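Local coordinates for protein carboxypeptidase D (Drosophila melanogaster, PDB 3MN8) that cuts C-terminal arginine or lysine from peptides and proteins as a zinc metallocarboxypeptidase, processing growth factors, peptide hormones and neuropeptides, at residues Asp176-Leu181 with Gln192-Glu197; Ala223-Asp228 with Ile276-His281; Leu231-Cys236 with Trp282-Gly287. One frame throughout, in Å; residues are numbered along the deposited sequence.

Contact 1: residues Asp176-Leu181 with Gln192-Glu197; sequences DFPDRL and QSRQPE
Asp-176 and Gln-195 supply the hydrogen bond that joins the 176-181 loop to the segment that leads into helix 196-205, an example of a carboxylate serving the backbone just ahead of a helix. The amide N of Gln-195, the N-cap residue of the helix that follows, donates to Asp-176 OD2 at 2.7 Å, nearly straight at 170° and on the syn lone pair. CG of Asp-176 is anti to the backbone N (chi1 -161°), which points it at the 192-197 segment, and OD2 then meets the amide. OD2 has a second partner in Thr-198 OG1, in the first turn of the helix, while OD1 works through a water that donates to it and accepts from Gln-195 NE2. Both carboxylate oxygens are thereby engaged, which probably limits the rotation of the group. The side-chain amide of Gln-195 accepts from Asn-167 ND2 through OE1.

The remaining contact is packing around Arg-194. Its chain bends at chi2, and its CB lies 3.1 Å from Asp-176 OD2. The guanidinium plane stands 81° from the carboxylate, and Asp-176 OD1 is 5.1 Å from Arg-194 NH1, so the opposite charges attract at most from a distance. One guanidinium face is covered by the Pro-178 ring, whose CD sits 3.5 Å above the plane toward the rim, and by the carbonyl carbon of Phe-177; OE1 of Gln-192 lies at the edge, in plane. An alanine in place of Arg-194 would probably leave the Pro-178 ring without the guanidinium that it packs against.

The contact lies at the surface of the peptidase domain, where the loop after helix 145-149 meets the start of helix 196-205. Phe-177 turns its ring inward onto Leu-201 and Val-202 of that helix and Met-289 of helix 289-296, and Pro-178 rests on Phe-292.

Contact 2: residues Ala223-Asp228 with Ile276-His281; sequences ASYPYD and ITNGAH. With GEM ((2-guanidinoethylmercapto)succinic acid), chain G.
One face of the Tyr-225 ring is met by Asn-278 CA, offset toward the rim, 4.0 Å from the ring centroid and 16° off the normal, a CH-pi contact. Obliquely to the ring come Thr-277 O and Ile-276 CD1. The Asn-278 amide plane is turned 48° from the ring, and its OD1 caps the helix by accepting from His-281 N, while also taking a bond from Ser-240 N.

The strands that carry these side chains run parallel, paired Ala-223 with Ile-276, Ser-224 with Thr-277 and Tyr-225 with Asn-278. Thr-277 N donates to Ala-223 O and Tyr-225 N to Thr-277 O; Gly-279 N reaches Tyr-225 O at 2.9 Å, almost straight at 174°. Ala-280 N binds Tyr-227 O on a lone pair, after a cis peptide bond between Pro-226 and Tyr-227. Asp-228 OD1 approaches Gly-279 CA to 3.1 Å, where a side chain would collide. Asp-228 OD1 also lies 2.9 Å from guanidinium atom GEM N4. Gly-279 O accepts from GEM N2 at 3.0 Å.

Strand 276-278 edges the mixed eight-stranded sheet, and strand 222-225 lies between it and strand 300-305. Helix 245-257 packs on Tyr-225 and Ile-276, and helix 289-296 on Pro-226 and Tyr-227.

Contact 3: residues Leu231-Cys236 with Trp282-Gly287; sequences LAHNEC and WYELSG. With GEM ((2-guanidinoethylmercapto)succinic acid), chain G.
Glu-284 and Glu-235 meet through their backbones: Glu-284 N donates to Glu-235 O at 2.9 Å (159°), the hydrogen bond that ties the two loops together. The donor stands 40° out of the carbonyl plane, and the same oxygen also receives a CA-H...O contact from Tyr-283. Alongside, Cys-236 CB comes 3.0 Å from Trp-282 O and touches Tyr-283 CB.

The Glu-284 side chain covers much of the remaining contact. With CG anti to its own carbonyl carbon (chi1 -72°) and the chain extended beyond, it reaches across the Asn-234 backbone, Glu-284 CG lying 3.1 Å from Asn-234 O, and brings Glu-284 OE2 to 3.2 Å from His-233 CA.

On the far side of this loop lies the bound inhibitor, (2-guanidinoethylmercapto)succinic acid. Its guanidinium N2 sits 3.4 Å above the Tyr-283 ring, over the centre. The carbonyl oxygen of the same residue faces both N2 and N4; the bond from N4 is weak, and that from N2 refines so short that its exact length is doubtful. Trp-282 CE3 and CZ3 approach the inhibitor's C5 carbon, and Leu-285 CD2 its N4.

Further out, the Glu-284 carboxylate is positioned by Ser-230 OG, to which its OE1 is hydrogen-bonded, and Cys-236 is linked to Cys-237 by a disulfide between adjacent residues. Trp-282 is flanked edge-to-face by Phe-272, and Arg-175 touches Leu-285 while also binding the inhibitor through NH2.

A backbone carbonyl and an aromatic face meeting one guanidinium suit a pocket for a basic C-terminal side chain. This is consistent with one wall of the specificity pocket of an M14 zinc carboxypeptidase, and the inhibitor's guanidinium probably mimics the end of the arginine that the enzyme removes.

Contacts 2 and 3 cross along the chain and share a ligand: their centres are 10 Å apart, and Asp-228 O lies 2.9 Å from Leu-285 N, a probable hydrogen bond joining them. Both line the part of the pocket that holds the guanidinium of the inhibitor, contact 2 with Asp-228 and Gly-279, contact 3 with Trp-282, Tyr-283 and Leu-285. Contact 1 stands further off, about 17 Å from contact 3 and 20 Å from contact 2 between centres, yet Phe-177 N is 2.7 Å from Gly-287 O, and Arg-180 makes a cation-pi contact with Tyr-227. The Phe-177 side chain is about 11 Å from the zinc ion, which His-101, Glu-104 and His-217 bind.

Contact 1: residues Asp176-Leu181 with Gln192-Glu197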
loop_
_atom_site.group_PDB
_atom_site.type_symbol
_atom_site.label_atom_id
_atom_site.label_comp_id
_atom_site.label_asym_id
_atom_site.label_seq_id
_atom_site.Cartn_x
_atom_site.Cartn_y
_atom_site.Cartn_z
ATOM N N ASP A 176 -15.579 3.641 6.290
ATOM C CA ASP A 176 -15.913 2.756 7.402
ATOM C C ASP A 176 -14.765 2.478 8.376
ATOM O O ASP A 176 -14.954 1.790 9.379
ATOM C CB ASP A 176 -16.473 1.442 6.862
ATOM C CG ASP A 176 -17.253 0.677 7.899
ATOM O OD1 ASP A 176 -17.936 1.328 8.710
ATOM O OD2 ASP A 176 -17.187 -0.570 7.896
ATOM N N PHE A 177 -13.582 3.009 8.082
ATOM C CA PHE A 177 -12.412 2.788 8.932
ATOM C C PHE A 177 -12.403 3.819 10.051
ATOM O O PHE A 177 -12.981 4.889 9.906
ATOM C CB PHE A 177 -11.116 2.848 8.104
ATOM C CG PHE A 177 -10.886 1.621 7.234
ATOM C CD1 PHE A 177 -11.589 1.448 6.034
ATOM C CD2 PHE A 177 -9.981 0.643 7.613
ATOM C CE1 PHE A 177 -11.388 0.327 5.238
ATOM C CE2 PHE A 177 -9.779 -0.481 6.824
ATOM C CZ PHE A 177 -10.481 -0.639 5.635
ATOM N N PRO A 178 -11.774 3.484 11.185
ATOM C CA PRO A 178 -11.606 4.433 12.286
ATOM C C PRO A 178 -10.913 5.728 11.820
ATOM O O PRO A 178 -9.946 5.704 11.043
ATOM C CB PRO A 178 -10.711 3.668 13.267
ATOM C CG PRO A 178 -10.941 2.216 12.960
ATOM C CD PRO A 178 -11.209 2.155 11.493
ATOM N N ASP A 179 -11.419 6.859 12.304
ATOM C CA ASP A 179 -10.888 8.158 11.924
ATOM C C ASP A 179 -9.958 8.676 13.006
ATOM O O ASP A 179 -10.264 8.578 14.195
ATOM C CB ASP A 179 -12.023 9.152 11.696
ATOM C CG ASP A 179 -11.548 10.431 11.028
ATOM O OD1 ASP A 179 -10.755 10.332 10.064
ATOM O OD2 ASP A 179 -11.965 11.533 11.460
ATOM N N ARG A 180 -8.818 9.222 12.592
ATOM C CA ARG A 180 -7.838 9.747 13.533
ATOM C C ARG A 180 -8.456 10.875 14.361
ATOM O O ARG A 180 -8.095 11.082 15.515
ATOM C CB ARG A 180 -6.619 10.253 12.776
ATOM C CG ARG A 180 -6.985 11.272 11.746
ATOM C CD ARG A 180 -5.855 11.535 10.803
ATOM N NE ARG A 180 -6.215 12.633 9.917
ATOM C CZ ARG A 180 -5.970 13.908 10.186
ATOM N NH1 ARG A 180 -5.349 14.241 11.314
ATOM N NH2 ARG A 180 -6.338 14.844 9.323
ATOM N N LEU A 181 -9.406 11.593 13.780
ATOM C CA LEU A 181 -10.041 12.690 14.507
ATOM C C LEU A 181 -11.248 12.254 15.359
ATOM O O LEU A 181 -12.094 13.074 15.715
ATOM C CB LEU A 181 -10.412 13.808 13.538
ATOM C CG LEU A 181 -9.215 14.275 12.707
ATOM C CD1 LEU A 181 -9.665 15.081 11.486
ATOM C CD2 LEU A 181 -8.245 15.068 13.575
ATOM N N GLN A 192 -14.205 -2.380 16.769
ATOM C CA GLN A 192 -15.024 -2.907 15.663
ATOM C C GLN A 192 -16.554 -2.813 15.651
ATOM O O GLN A 192 -17.168 -1.906 16.219
ATOM C CB GLN A 192 -14.614 -4.348 15.334
ATOM C CG GLN A 192 -13.205 -4.458 14.779
ATOM C CD GLN A 192 -12.664 -3.129 14.262
ATOM O OE1 GLN A 192 -13.215 -2.535 13.335
ATOM N NE2 GLN A 192 -11.573 -2.662 14.862
ATOM N N SER A 193 -17.132 -3.783 14.947
ATOM C CA SER A 193 -18.528 -3.783 14.532
ATOM C C SER A 193 -18.746 -2.919 13.292
ATOM O O SER A 193 -19.822 -2.360 13.096
ATOM C CB SER A 193 -19.468 -3.366 15.655
ATOM O OG SER A 193 -20.790 -3.811 15.367
ATOM N N ARG A 194 -17.713 -2.805 12.462
ATOM C CA ARG A 194 -17.846 -2.158 11.167
ATOM C C ARG A 194 -18.304 -3.215 10.180
ATOM O O ARG A 194 -18.868 -4.245 10.568
ATOM C CB ARG A 194 -16.496 -1.631 10.706
ATOM C CG ARG A 194 -15.602 -1.223 11.820
ATOM C CD ARG A 194 -15.410 0.269 11.810
ATOM N NE ARG A 194 -14.509 0.718 12.869
ATOM C CZ ARG A 194 -14.405 1.986 13.243
ATOM N NH1 ARG A 194 -15.143 2.906 12.636
ATOM N NH2 ARG A 194 -13.577 2.332 14.220
ATOM N N GLN A 195 -18.037 -2.971 8.901
ATOM C CA GLN A 195 -18.260 -3.986 7.890
ATOM C C GLN A 195 -17.179 -5.062 7.996
ATOM O O GLN A 195 -16.010 -4.773 8.268
ATOM C CB GLN A 195 -18.289 -3.381 6.490
ATOM C CG GLN A 195 -19.334 -2.293 6.320
ATOM C CD GLN A 195 -20.753 -2.757 6.627
ATOM O OE1 GLN A 195 -21.242 -3.731 6.055
ATOM N NE2 GLN A 195 -21.429 -2.038 7.514
ATOM N N PRO A 196 -17.586 -6.321 7.785
ATOM C CA PRO A 196 -16.719 -7.496 7.850
ATOM C C PRO A 196 -15.415 -7.159 7.164
ATOM O O PRO A 196 -14.334 -7.424 7.671
ATOM C CB PRO A 196 -17.468 -8.523 6.996
ATOM C CG PRO A 196 -18.876 -8.139 7.089
ATOM C CD PRO A 196 -18.913 -6.644 7.238
ATOM N N GLU A 197 -15.539 -6.552 5.995
ATOM C CA GLU A 197 -14.405 -6.343 5.120
ATOM C C GLU A 197 -13.453 -5.358 5.761
ATOM O O GLU A 197 -12.244 -5.541 5.729
ATOM C CB GLU A 197 -14.883 -5.836 3.751
ATOM C CG GLU A 197 -15.737 -6.839 2.953
ATOM C CD GLU A 197 -17.225 -6.746 3.273
ATOM O OE1 GLU A 197 -18.009 -7.539 2.685
ATOM O OE2 GLU A 197 -17.601 -5.875 4.099
HETATM O O HOH W 1 -20.202 0.270 8.968
#

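Contact 2: residues Ala223-Asp228 with Ile276-His281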
loop_
_atom_site.group_PDB
_atom_site.type_symbol
_atom_site.label_atom_id
_atom_site.label_comp_id
_atom_site.label_asym_id
_atom_site.label_seq_id
_atom_site.Cartn_x
_atom_site.Cartn_y
_atom_site.Cartn_z
ATOM N N ALA A 223 -2.439 10.438 -8.367
ATOM C CA ALA A 223 -1.806 9.865 -7.197
ATOM C C ALA A 223 -2.100 10.748 -5.974
ATOM O O ALA A 223 -1.609 11.888 -5.875
ATOM C CB ALA A 223 -0.309 9.736 -7.438
ATOM N N SER A 224 -2.909 10.204 -5.059
ATOM C CA SER A 224 -3.428 10.932 -3.901
ATOM C C SER A 224 -2.833 10.413 -2.602
ATOM O O SER A 224 -2.661 9.209 -2.425
ATOM C CB SER A 224 -4.956 10.796 -3.841
ATOM O OG SER A 224 -5.525 11.537 -2.768
ATOM N N TYR A 225 -2.549 11.323 -1.678
ATOM C CA TYR A 225 -1.871 10.979 -0.432
ATOM C C TYR A 225 -2.532 11.710 0.714
ATOM O O TYR A 225 -3.276 12.669 0.485
ATOM C CB TYR A 225 -0.396 11.389 -0.513
ATOM C CG TYR A 225 -0.182 12.823 -0.959
ATOM C CD1 TYR A 225 -0.188 13.163 -2.306
ATOM C CD2 TYR A 225 0.029 13.826 -0.039
ATOM C CE1 TYR A 225 0.012 14.470 -2.721
ATOM C CE2 TYR A 225 0.230 15.137 -0.440
ATOM C CZ TYR A 225 0.222 15.453 -1.783
ATOM O OH TYR A 225 0.422 16.757 -2.190
ATOM N N PRO A 226 -2.260 11.271 1.951
ATOM C CA PRO A 226 -2.792 11.850 3.197
ATOM C C PRO A 226 -2.483 13.351 3.392
ATOM O O PRO A 226 -1.525 13.889 2.813
ATOM C CB PRO A 226 -2.095 11.025 4.292
ATOM C CG PRO A 226 -1.739 9.733 3.629
ATOM C CD PRO A 226 -1.437 10.074 2.194
ATOM N N TYR A 227 -3.299 14.033 4.192
ATOM C CA TYR A 227 -4.500 13.469 4.777
ATOM C C TYR A 227 -5.683 13.699 3.840
ATOM O O TYR A 227 -5.629 14.564 2.950
ATOM C CB TYR A 227 -4.805 14.147 6.115
ATOM C CG TYR A 227 -3.854 13.845 7.246
ATOM C CD1 TYR A 227 -3.765 12.563 7.788
ATOM C CD2 TYR A 227 -3.084 14.857 7.809
ATOM C CE1 TYR A 227 -2.920 12.294 8.841
ATOM C CE2 TYR A 227 -2.232 14.595 8.856
ATOM C CZ TYR A 227 -2.153 13.310 9.366
ATOM O OH TYR A 227 -1.304 13.042 10.407
ATOM N N ASP A 228 -6.754 12.937 4.064
ATOM C CA ASP A 228 -7.982 13.020 3.269
ATOM C C ASP A 228 -8.987 13.950 3.938
ATOM O O ASP A 228 -10.009 14.306 3.350
ATOM C CB ASP A 228 -8.610 11.628 3.094
ATOM C CG ASP A 228 -7.954 10.812 1.969
ATOM O OD1 ASP A 228 -7.205 11.402 1.159
ATOM O OD2 ASP A 228 -8.197 9.580 1.886
ATOM N N ILE A 276 -0.557 14.442 -9.237
ATOM C CA ILE A 276 -0.775 14.040 -7.856
ATOM C C ILE A 276 -1.604 15.092 -7.134
ATOM O O ILE A 276 -1.714 16.236 -7.592
ATOM C CB ILE A 276 0.547 13.874 -7.106
ATOM C CG1 ILE A 276 1.223 15.232 -6.951
ATOM C CG2 ILE A 276 1.460 12.915 -7.849
ATOM C CD1 ILE A 276 2.461 15.184 -6.112
ATOM N N THR A 277 -2.180 14.699 -6.000
ATOM C CA THR A 277 -2.972 15.615 -5.188
ATOM C C THR A 277 -3.103 15.149 -3.756
ATOM O O THR A 277 -2.998 13.964 -3.458
ATOM C CB THR A 277 -4.399 15.778 -5.721
ATOM O OG1 THR A 277 -5.061 16.803 -4.967
ATOM C CG2 THR A 277 -5.175 14.463 -5.586
ATOM N N ASN A 278 -3.338 16.101 -2.868
ATOM C CA ASN A 278 -3.619 15.808 -1.480
ATOM C C ASN A 278 -5.083 15.405 -1.411
ATOM O O ASN A 278 -5.934 16.062 -2.025
ATOM C CB ASN A 278 -3.352 17.062 -0.650
ATOM C CG ASN A 278 -3.807 16.933 0.772
ATOM O OD1 ASN A 278 -4.567 17.774 1.249
ATOM N ND2 ASN A 278 -3.337 15.899 1.476
ATOM N N GLY A 279 -5.385 14.319 -0.699
ATOM C CA GLY A 279 -6.766 13.872 -0.579
ATOM C C GLY A 279 -7.718 15.020 -0.255
ATOM O O GLY A 279 -8.611 15.370 -1.050
ATOM N N ALA A 280 -7.508 15.615 0.916
ATOM C CA ALA A 280 -8.335 16.717 1.392
ATOM C C ALA A 280 -8.495 17.815 0.348
ATOM O O ALA A 280 -9.610 18.277 0.101
ATOM C CB ALA A 280 -7.748 17.294 2.676
ATOM N N HIS A 281 -7.378 18.239 -0.249
ATOM C CA HIS A 281 -7.399 19.315 -1.238
ATOM C C HIS A 281 -8.276 18.960 -2.434
ATOM O O HIS A 281 -8.960 19.825 -2.984
ATOM C CB HIS A 281 -5.995 19.685 -1.708
ATOM C CG HIS A 281 -5.957 20.950 -2.505
ATOM N ND1 HIS A 281 -6.048 20.969 -3.880
ATOM C CD2 HIS A 281 -5.874 22.245 -2.116
ATOM C CE1 HIS A 281 -6.009 22.220 -4.305
ATOM N NE2 HIS A 281 -5.908 23.014 -3.254
HETATM C C8 GEM G . -12.281 8.746 -3.198
HETATM S S7 GEM G . -10.791 8.145 -2.453
HETATM C C6 GEM G . -9.590 9.160 -3.267
HETATM C C5 GEM G . -9.872 10.657 -3.153
HETATM N N3 GEM G . -9.654 11.039 -1.766
HETATM C C1 GEM G . -9.951 12.206 -1.203
HETATM N N4 GEM G . -9.693 12.414 0.082
HETATM N N2 GEM G . -10.513 13.170 -1.924
HETATM C C9 GEM G . -13.434 8.154 -2.430
HETATM O O14 GEM G . -13.179 7.316 -1.537
HETATM O O15 GEM G . -14.596 8.522 -2.701
HETATM C C10 GEM G . -12.375 8.444 -4.702
HETATM C C11 GEM G . -12.535 6.982 -5.103
HETATM O O12 GEM G . -11.769 6.542 -5.995
HETATM O O13 GEM G . -13.433 6.280 -4.571
#

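Contact 3: residues Leu231-Cys236 with Trp282-Gly287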
loop_
_atom_site.group_PDB
_atom_site.type_symbol
_atom_site.label_atom_id
_atom_site.label_comp_id
_atom_site.label_asym_id
_atom_site.label_seq_id
_atom_site.Cartn_x
_atom_site.Cartn_y
_atom_site.Cartn_z
ATOM N N LEU A 231 -9.512 18.852 10.750
ATOM C CA LEU A 231 -10.353 19.430 11.806
ATOM C C LEU A 231 -11.245 20.567 11.274
ATOM O O LEU A 231 -12.362 20.781 11.760
ATOM C CB LEU A 231 -9.499 19.955 12.974
ATOM C CG LEU A 231 -9.061 19.032 14.118
ATOM C CD1 LEU A 231 -8.015 19.724 14.961
ATOM C CD2 LEU A 231 -10.231 18.606 14.998
ATOM N N ALA A 232 -10.747 21.304 10.286
ATOM C CA ALA A 232 -11.537 22.356 9.663
ATOM C C ALA A 232 -12.760 21.755 8.963
ATOM O O ALA A 232 -13.808 22.399 8.834
ATOM C CB ALA A 232 -10.679 23.155 8.672
ATOM N N HIS A 233 -12.616 20.505 8.528
ATOM C CA HIS A 233 -13.645 19.821 7.735
ATOM C C HIS A 233 -14.121 20.664 6.566
ATOM O O HIS A 233 -15.305 20.935 6.415
ATOM C CB HIS A 233 -14.815 19.348 8.607
ATOM C CG HIS A 233 -14.439 18.240 9.542
ATOM N ND1 HIS A 233 -14.201 18.446 10.885
ATOM C CD2 HIS A 233 -14.202 16.928 9.315
ATOM C CE1 HIS A 233 -13.860 17.300 11.450
ATOM N NE2 HIS A 233 -13.846 16.364 10.518
ATOM N N ASN A 234 -13.164 21.074 5.743
ATOM C CA ASN A 234 -13.448 21.805 4.518
ATOM C C ASN A 234 -13.924 20.858 3.418
ATOM O O ASN A 234 -13.506 19.704 3.355
ATOM C CB ASN A 234 -12.193 22.565 4.078
ATOM C CG ASN A 234 -11.630 23.463 5.189
ATOM O OD1 ASN A 234 -12.386 24.128 5.913
ATOM N ND2 ASN A 234 -10.303 23.490 5.318
ATOM N N GLU A 235 -14.815 21.331 2.557
ATOM C CA GLU A 235 -15.306 20.487 1.465
ATOM C C GLU A 235 -14.166 20.044 0.552
ATOM O O GLU A 235 -14.056 18.864 0.210
ATOM C CB GLU A 235 -16.378 21.210 0.650
ATOM C CG GLU A 235 -16.872 20.429 -0.563
ATOM C CD GLU A 235 -17.820 21.251 -1.428
ATOM O OE1 GLU A 235 -18.765 20.659 -1.986
ATOM O OE2 GLU A 235 -17.634 22.488 -1.549
ATOM N N CYS A 236 -13.312 20.989 0.171
ATOM C CA CYS A 236 -12.282 20.706 -0.815
ATOM C C CYS A 236 -11.230 21.807 -0.911
ATOM O O CYS A 236 -11.250 22.792 -0.159
ATOM C CB CYS A 236 -12.930 20.543 -2.192
ATOM S SG CYS A 236 -13.163 22.109 -3.076
ATOM N N TRP A 282 -8.251 17.698 -2.845
ATOM C CA TRP A 282 -9.219 17.241 -3.823
ATOM C C TRP A 282 -10.615 17.488 -3.246
ATOM O O TRP A 282 -11.325 18.432 -3.633
ATOM C CB TRP A 282 -9.020 15.758 -4.115
ATOM C CG TRP A 282 -9.881 15.270 -5.221
ATOM C CD1 TRP A 282 -10.804 15.993 -5.928
ATOM C CD2 TRP A 282 -9.906 13.944 -5.762
ATOM N NE1 TRP A 282 -11.399 15.197 -6.877
ATOM C CE2 TRP A 282 -10.867 13.934 -6.801
ATOM C CE3 TRP A 282 -9.208 12.765 -5.471
ATOM C CZ2 TRP A 282 -11.157 12.783 -7.543
ATOM C CZ3 TRP A 282 -9.492 11.628 -6.210
ATOM C CH2 TRP A 282 -10.462 11.648 -7.236
ATOM N N TYR A 283 -10.993 16.625 -2.311
ATOM C CA TYR A 283 -12.166 16.840 -1.473
ATOM C C TYR A 283 -12.017 15.966 -0.237
ATOM O O TYR A 283 -11.468 14.858 -0.312
ATOM C CB TYR A 283 -13.461 16.505 -2.216
ATOM C CG TYR A 283 -13.499 15.087 -2.778
ATOM C CD1 TYR A 283 -13.951 14.015 -2.011
ATOM C CD2 TYR A 283 -13.083 14.822 -4.073
ATOM C CE1 TYR A 283 -13.987 12.725 -2.523
ATOM C CE2 TYR A 283 -13.113 13.537 -4.584
ATOM C CZ TYR A 283 -13.568 12.495 -3.812
ATOM O OH TYR A 283 -13.602 11.219 -4.340
ATOM N N GLU A 284 -12.489 16.470 0.902
ATOM C CA GLU A 284 -12.330 15.753 2.161
ATOM C C GLU A 284 -13.276 14.572 2.275
ATOM O O GLU A 284 -14.379 14.563 1.726
ATOM C CB GLU A 284 -12.466 16.680 3.377
ATOM C CG GLU A 284 -11.273 17.618 3.556
ATOM C CD GLU A 284 -11.247 18.303 4.915
ATOM O OE1 GLU A 284 -10.431 19.241 5.103
ATOM O OE2 GLU A 284 -12.041 17.903 5.796
ATOM N N LEU A 285 -12.814 13.560 2.985
ATOM C CA LEU A 285 -13.637 12.412 3.267
ATOM C C LEU A 285 -13.112 11.853 4.572
ATOM O O LEU A 285 -11.944 12.058 4.922
ATOM C CB LEU A 285 -13.536 11.397 2.124
ATOM C CG LEU A 285 -12.218 10.638 1.925
ATOM C CD1 LEU A 285 -12.240 9.386 2.768
ATOM C CD2 LEU A 285 -11.990 10.284 0.459
ATOM N N SER A 286 -13.970 11.169 5.314
ATOM C CA SER A 286 -13.540 10.618 6.588
ATOM C C SER A 286 -13.743 9.115 6.660
ATOM O O SER A 286 -14.656 8.579 6.027
ATOM C CB SER A 286 -14.244 11.324 7.739
ATOM O OG SER A 286 -13.964 12.714 7.690
ATOM N N GLY A 287 -12.864 8.446 7.410
ATOM C CA GLY A 287 -12.984 7.026 7.663
ATOM C C GLY A 287 -12.345 6.182 6.590
ATOM O O GLY A 287 -12.655 4.998 6.438
HETATM C C8 GEM G . -12.281 8.746 -3.198
HETATM S S7 GEM G . -10.791 8.145 -2.453
HETATM C C6 GEM G . -9.590 9.160 -3.267
HETATM C C5 GEM G . -9.872 10.657 -3.153
HETATM N N3 GEM G . -9.654 11.039 -1.766
HETATM C C1 GEM G . -9.951 12.206 -1.203
HETATM N N4 GEM G . -9.693 12.414 0.082
HETATM N N2 GEM G . -10.513 13.170 -1.924
HETATM C C9 GEM G . -13.434 8.154 -2.430
HETATM O O14 GEM G . -13.179 7.316 -1.537
HETATM O O15 GEM G . -14.596 8.522 -2.701
HETATM C C10 GEM G . -12.375 8.444 -4.702
HETATM C C11 GEM G . -12.535 6.982 -5.103
HETATM O O12 GEM G . -11.769 6.542 -5.995
HETATM O O13 GEM G . -13.433 6.280 -4.571
#